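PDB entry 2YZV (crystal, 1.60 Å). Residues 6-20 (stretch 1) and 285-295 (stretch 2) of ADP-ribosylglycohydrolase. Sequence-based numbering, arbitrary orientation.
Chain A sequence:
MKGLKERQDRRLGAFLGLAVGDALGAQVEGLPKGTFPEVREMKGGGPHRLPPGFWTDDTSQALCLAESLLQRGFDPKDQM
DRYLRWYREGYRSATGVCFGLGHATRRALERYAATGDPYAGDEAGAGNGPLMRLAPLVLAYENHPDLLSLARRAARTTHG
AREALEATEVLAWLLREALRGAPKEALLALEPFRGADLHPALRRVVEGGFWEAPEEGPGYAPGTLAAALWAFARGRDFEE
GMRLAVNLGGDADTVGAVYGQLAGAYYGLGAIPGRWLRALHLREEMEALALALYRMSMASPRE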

# COMPACT_ATOMS: atom_id res chain seq x y z
N GLU A 6 21.80 2.38 4.12
CA GLU A 6 20.73 2.65 5.07
C GLU A 6 19.53 3.29 4.37
O GLU A 6 18.38 2.94 4.64
CB GLU A 6 21.25 3.57 6.19
CG GLU A 6 20.31 3.78 7.38
CD GLU A 6 19.24 4.83 7.12
OE1 GLU A 6 19.53 5.84 6.44
OE2 GLU A 6 18.11 4.66 7.62
N ARG A 7 19.81 4.23 3.47
CA ARG A 7 18.75 4.91 2.74
C ARG A 7 18.07 3.97 1.75
O ARG A 7 16.85 3.98 1.62
CB ARG A 7 19.32 6.14 2.02
CG ARG A 7 19.76 7.25 2.96
CD ARG A 7 20.06 8.54 2.21
NE ARG A 7 21.34 8.50 1.50
CZ ARG A 7 22.53 8.55 2.09
NH1 ARG A 7 22.61 8.64 3.41
NH2 ARG A 7 23.64 8.51 1.37
N GLN A 8 18.86 3.16 1.05
CA GLN A 8 18.30 2.22 0.09
C GLN A 8 17.42 1.22 0.82
O GLN A 8 16.37 0.81 0.32
CB GLN A 8 19.42 1.45 -0.64
CG GLN A 8 20.33 2.30 -1.52
CD GLN A 8 21.31 1.45 -2.29
OE1 GLN A 8 21.93 0.53 -1.74
NE2 GLN A 8 21.48 1.75 -3.57
N ASP A 9 17.86 0.83 2.01
CA ASP A 9 17.16 -0.14 2.85
C ASP A 9 15.70 0.27 3.10
O ASP A 9 14.81 -0.59 3.16
CB ASP A 9 17.89 -0.29 4.18
CG ASP A 9 17.41 -1.48 4.99
OD1 ASP A 9 17.30 -1.35 6.23
OD2 ASP A 9 17.16 -2.55 4.40
N ARG A 10 15.46 1.57 3.24
CA ARG A 10 14.11 2.05 3.49
C ARG A 10 13.21 1.92 2.26
O ARG A 10 12.04 1.55 2.37
CB ARG A 10 14.13 3.52 3.93
CG ARG A 10 14.76 3.77 5.29
CD ARG A 10 14.67 5.25 5.63
NE ARG A 10 15.28 5.57 6.93
CZ ARG A 10 14.74 5.27 8.10
NH1 ARG A 10 13.57 4.64 8.17
NH2 ARG A 10 15.37 5.61 9.22
N ARG A 11 13.76 2.23 1.09
CA ARG A 11 12.97 2.13 -0.14
C ARG A 11 12.69 0.67 -0.46
O ARG A 11 11.57 0.32 -0.85
CB ARG A 11 13.70 2.80 -1.31
CG ARG A 11 13.61 4.33 -1.32
CD ARG A 11 14.44 4.97 -0.21
NE ARG A 11 14.26 6.41 -0.14
CZ ARG A 11 14.87 7.20 0.74
NH1 ARG A 11 15.70 6.67 1.63
NH2 ARG A 11 14.64 8.51 0.75
N LEU A 12 13.69 -0.19 -0.30
CA LEU A 12 13.49 -1.61 -0.56
C LEU A 12 12.48 -2.17 0.44
O LEU A 12 11.64 -3.00 0.10
CB LEU A 12 14.81 -2.37 -0.44
CG LEU A 12 15.83 -2.26 -1.59
CD1 LEU A 12 15.43 -3.19 -2.71
CD2 LEU A 12 15.92 -0.82 -2.08
N GLY A 13 12.57 -1.70 1.68
CA GLY A 13 11.67 -2.16 2.72
C GLY A 13 10.22 -1.81 2.45
O GLY A 13 9.32 -2.62 2.68
N ALA A 14 9.98 -0.60 1.96
CA ALA A 14 8.61 -0.19 1.67
C ALA A 14 7.99 -1.01 0.54
O ALA A 14 6.82 -1.39 0.61
CB ALA A 14 8.57 1.31 1.33
N PHE A 15 8.77 -1.27 -0.51
CA PHE A 15 8.27 -2.03 -1.65
C PHE A 15 8.09 -3.51 -1.31
O PHE A 15 7.02 -4.08 -1.54
CB PHE A 15 9.23 -1.87 -2.84
CG PHE A 15 8.62 -2.16 -4.18
CD1 PHE A 15 8.84 -1.31 -5.26
CD2 PHE A 15 7.82 -3.29 -4.38
CE1 PHE A 15 8.28 -1.57 -6.51
CE2 PHE A 15 7.25 -3.56 -5.63
CZ PHE A 15 7.49 -2.69 -6.70
N LEU A 16 9.13 -4.13 -0.77
CA LEU A 16 9.03 -5.54 -0.40
C LEU A 16 8.03 -5.75 0.73
O LEU A 16 7.32 -6.75 0.77
CB LEU A 16 10.41 -6.08 0.02
CG LEU A 16 11.38 -6.54 -1.09
CD1 LEU A 16 10.84 -7.79 -1.73
CD2 LEU A 16 11.57 -5.44 -2.12
N GLY A 17 7.96 -4.79 1.65
CA GLY A 17 7.02 -4.89 2.76
C GLY A 17 5.59 -4.95 2.26
O GLY A 17 4.74 -5.63 2.84
N LEU A 18 5.32 -4.23 1.18
CA LEU A 18 3.98 -4.21 0.58
C LEU A 18 3.60 -5.64 0.18
O LEU A 18 2.54 -6.13 0.55
CB LEU A 18 3.99 -3.30 -0.65
CG LEU A 18 2.70 -2.99 -1.41
CD1 LEU A 18 2.98 -1.87 -2.40
CD2 LEU A 18 2.17 -4.22 -2.14
N ALA A 19 4.49 -6.30 -0.57
CA ALA A 19 4.24 -7.66 -1.03
C ALA A 19 4.20 -8.68 0.10
O ALA A 19 3.41 -9.62 0.07
CB ALA A 19 5.31 -8.05 -2.06
N VAL A 20 5.07 -8.50 1.09
CA VAL A 20 5.09 -9.40 2.23
C VAL A 20 3.75 -9.33 2.95
O VAL A 20 3.17 -10.35 3.31
CB VAL A 20 6.24 -9.02 3.21
CG1 VAL A 20 6.05 -9.71 4.55
CG2 VAL A 20 7.58 -9.42 2.60
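Stretch 2 285-295: EMEALALALYR

Stretch 2 is a helix throughout, part of a longer one that extends beyond both of its ends, and it packs against the helix of stretch 1. The N-to-C directions of the two helices differ by 128°, so the second runs obliquely back across the first, and their axes approach to 8.8 Å. The backbones come nearest at Ala-290, whose CA lies 5.4 Å from CA of Leu-12. A methyl side chain suits this place: CB of Ala-290 points toward stretch 1 yet takes little room, resting 3.8 Å from CB of Phe-15 and 3.8 Å from CD1 of Leu-12.

One turn further along, Tyr-294 contributes the largest covered area, 113 Å². With chi1 in the t well, its ring lies along the first turns of stretch 1. Arg-11 covers one face: its CD sits 3.9 Å from the centroid of the Tyr-294 ring, 21° off the normal, a CH-pi contact, and its NE is 3.3 Å from CE1 of Tyr-294. NH1 of Arg-11 donates a hydrogen bond of 2.9 Å to O of Arg-7, which helps fix the guanidinium; NH2 is bonded elsewhere in the structure. The flat ring uses its edge as well as its face, for CG of Gln-8 meets the ring edge at CE2 of Tyr-294, 3.8 Å away. The hydroxyl OH of Tyr-294 reaches CB of Arg-7 at 3.4 Å.

From stretch 1, Phe-15 acts as a knob, its side chain set among Met-286, Leu-289, Ala-290 and Leu-293. These residues, spaced three and four apart, leave a hollow that the aromatic ring fills. CE1 of Phe-15 lies 3.7 Å from CD1 of Leu-293, which meets the ring at its edge, while CE2 of Phe-15 is 3.9 Å from CG of Met-286.

Met-286 itself, with 88 Å² covered, shows the value of a long, unbranched, apolar side chain. Besides touching Phe-15 it extends to the last turn of stretch 1, where its CE lies 3.5 Å from CB of Ala-19; the small alanine leaves space for that methyl. Its CB also lies 4.0 Å from CD2 of Leu-16.

Leu-12 completes the packing, its CD2 pressing closely on CD2 of Leu-291 at 3.3 Å. No hydrogen bond joins the two stretches; the 766 Å² they bury together combines apolar packing with the carbon-rich parts of polar side chains such as Arg-11 and Gln-8.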

# COMPACT_ATOMS: atom_id res chain seq x y z
N GLU A 285 12.96 -9.46 -8.38
CA GLU A 285 12.44 -8.51 -9.35
C GLU A 285 11.97 -7.25 -8.64
O GLU A 285 12.15 -6.14 -9.14
CB GLU A 285 11.29 -9.13 -10.15
CG GLU A 285 11.73 -10.18 -11.17
CD GLU A 285 11.91 -11.57 -10.57
OE1 GLU A 285 12.02 -11.69 -9.33
OE2 GLU A 285 11.95 -12.54 -11.35
N MET A 286 11.36 -7.41 -7.47
CA MET A 286 10.89 -6.26 -6.72
C MET A 286 12.05 -5.44 -6.17
O MET A 286 11.99 -4.21 -6.13
CB MET A 286 9.96 -6.70 -5.60
CG MET A 286 8.64 -7.22 -6.12
SD MET A 286 7.41 -7.45 -4.82
CE MET A 286 7.68 -9.16 -4.40
N GLU A 287 13.11 -6.12 -5.74
CA GLU A 287 14.28 -5.42 -5.20
C GLU A 287 14.88 -4.56 -6.30
O GLU A 287 15.27 -3.41 -6.07
CB GLU A 287 15.31 -6.43 -4.70
CG GLU A 287 14.87 -7.19 -3.46
CD GLU A 287 15.84 -8.28 -3.06
OE1 GLU A 287 16.02 -9.22 -3.86
OE2 GLU A 287 16.41 -8.19 -1.96
N ALA A 288 14.95 -5.11 -7.51
CA ALA A 288 15.49 -4.40 -8.66
C ALA A 288 14.63 -3.18 -8.97
O ALA A 288 15.16 -2.09 -9.22
CB ALA A 288 15.56 -5.32 -9.86
N LEU A 289 13.31 -3.35 -8.96
CA LEU A 289 12.41 -2.24 -9.24
C LEU A 289 12.53 -1.15 -8.18
O LEU A 289 12.58 0.04 -8.52
CB LEU A 289 10.95 -2.73 -9.29
CG LEU A 289 10.52 -3.58 -10.48
CD1 LEU A 289 9.13 -4.16 -10.24
CD2 LEU A 289 10.53 -2.73 -11.75
N ALA A 290 12.56 -1.54 -6.91
CA ALA A 290 12.66 -0.57 -5.82
C ALA A 290 13.92 0.28 -5.96
O ALA A 290 13.87 1.50 -5.78
CB ALA A 290 12.66 -1.29 -4.47
N LEU A 291 15.04 -0.37 -6.27
CA LEU A 291 16.29 0.35 -6.43
C LEU A 291 16.24 1.27 -7.64
O LEU A 291 16.74 2.40 -7.60
CB LEU A 291 17.46 -0.63 -6.56
CG LEU A 291 17.85 -1.35 -5.26
CD1 LEU A 291 18.92 -2.39 -5.55
CD2 LEU A 291 18.36 -0.33 -4.25
N ALA A 292 15.63 0.80 -8.73
CA ALA A 292 15.52 1.60 -9.94
C ALA A 292 14.67 2.85 -9.67
O ALA A 292 15.01 3.96 -10.09
CB ALA A 292 14.89 0.78 -11.06
N LEU A 293 13.56 2.66 -8.96
CA LEU A 293 12.68 3.78 -8.63
C LEU A 293 13.39 4.79 -7.73
O LEU A 293 13.24 6.00 -7.90
CB LEU A 293 11.41 3.26 -7.95
CG LEU A 293 10.47 2.43 -8.84
CD1 LEU A 293 9.48 1.67 -7.96
CD2 LEU A 293 9.75 3.33 -9.83
N TYR A 294 14.16 4.29 -6.76
CA TYR A 294 14.88 5.17 -5.85
C TYR A 294 15.93 5.99 -6.60
O TYR A 294 16.06 7.19 -6.38
CB TYR A 294 15.54 4.34 -4.74
CG TYR A 294 16.35 5.16 -3.76
CD1 TYR A 294 15.87 6.36 -3.25
CD2 TYR A 294 17.60 4.71 -3.33
CE1 TYR A 294 16.62 7.11 -2.34
CE2 TYR A 294 18.36 5.45 -2.42
CZ TYR A 294 17.86 6.65 -1.93
OH TYR A 294 18.61 7.39 -1.04
N ARG A 295 16.66 5.35 -7.51
CA ARG A 295 17.68 6.05 -8.28
C ARG A 295 17.01 7.13 -9.12
O ARG A 295 17.59 8.18 -9.39
CB ARG A 295 18.42 5.07 -9.20
CG ARG A 295 19.00 3.87 -8.46
CD ARG A 295 19.55 2.83 -9.44
NE ARG A 295 20.86 3.19 -9.96
CZ ARG A 295 21.98 3.18 -9.24
NH1 ARG A 295 21.94 2.82 -7.96
NH2 ARG A 295 23.13 3.52 -9.80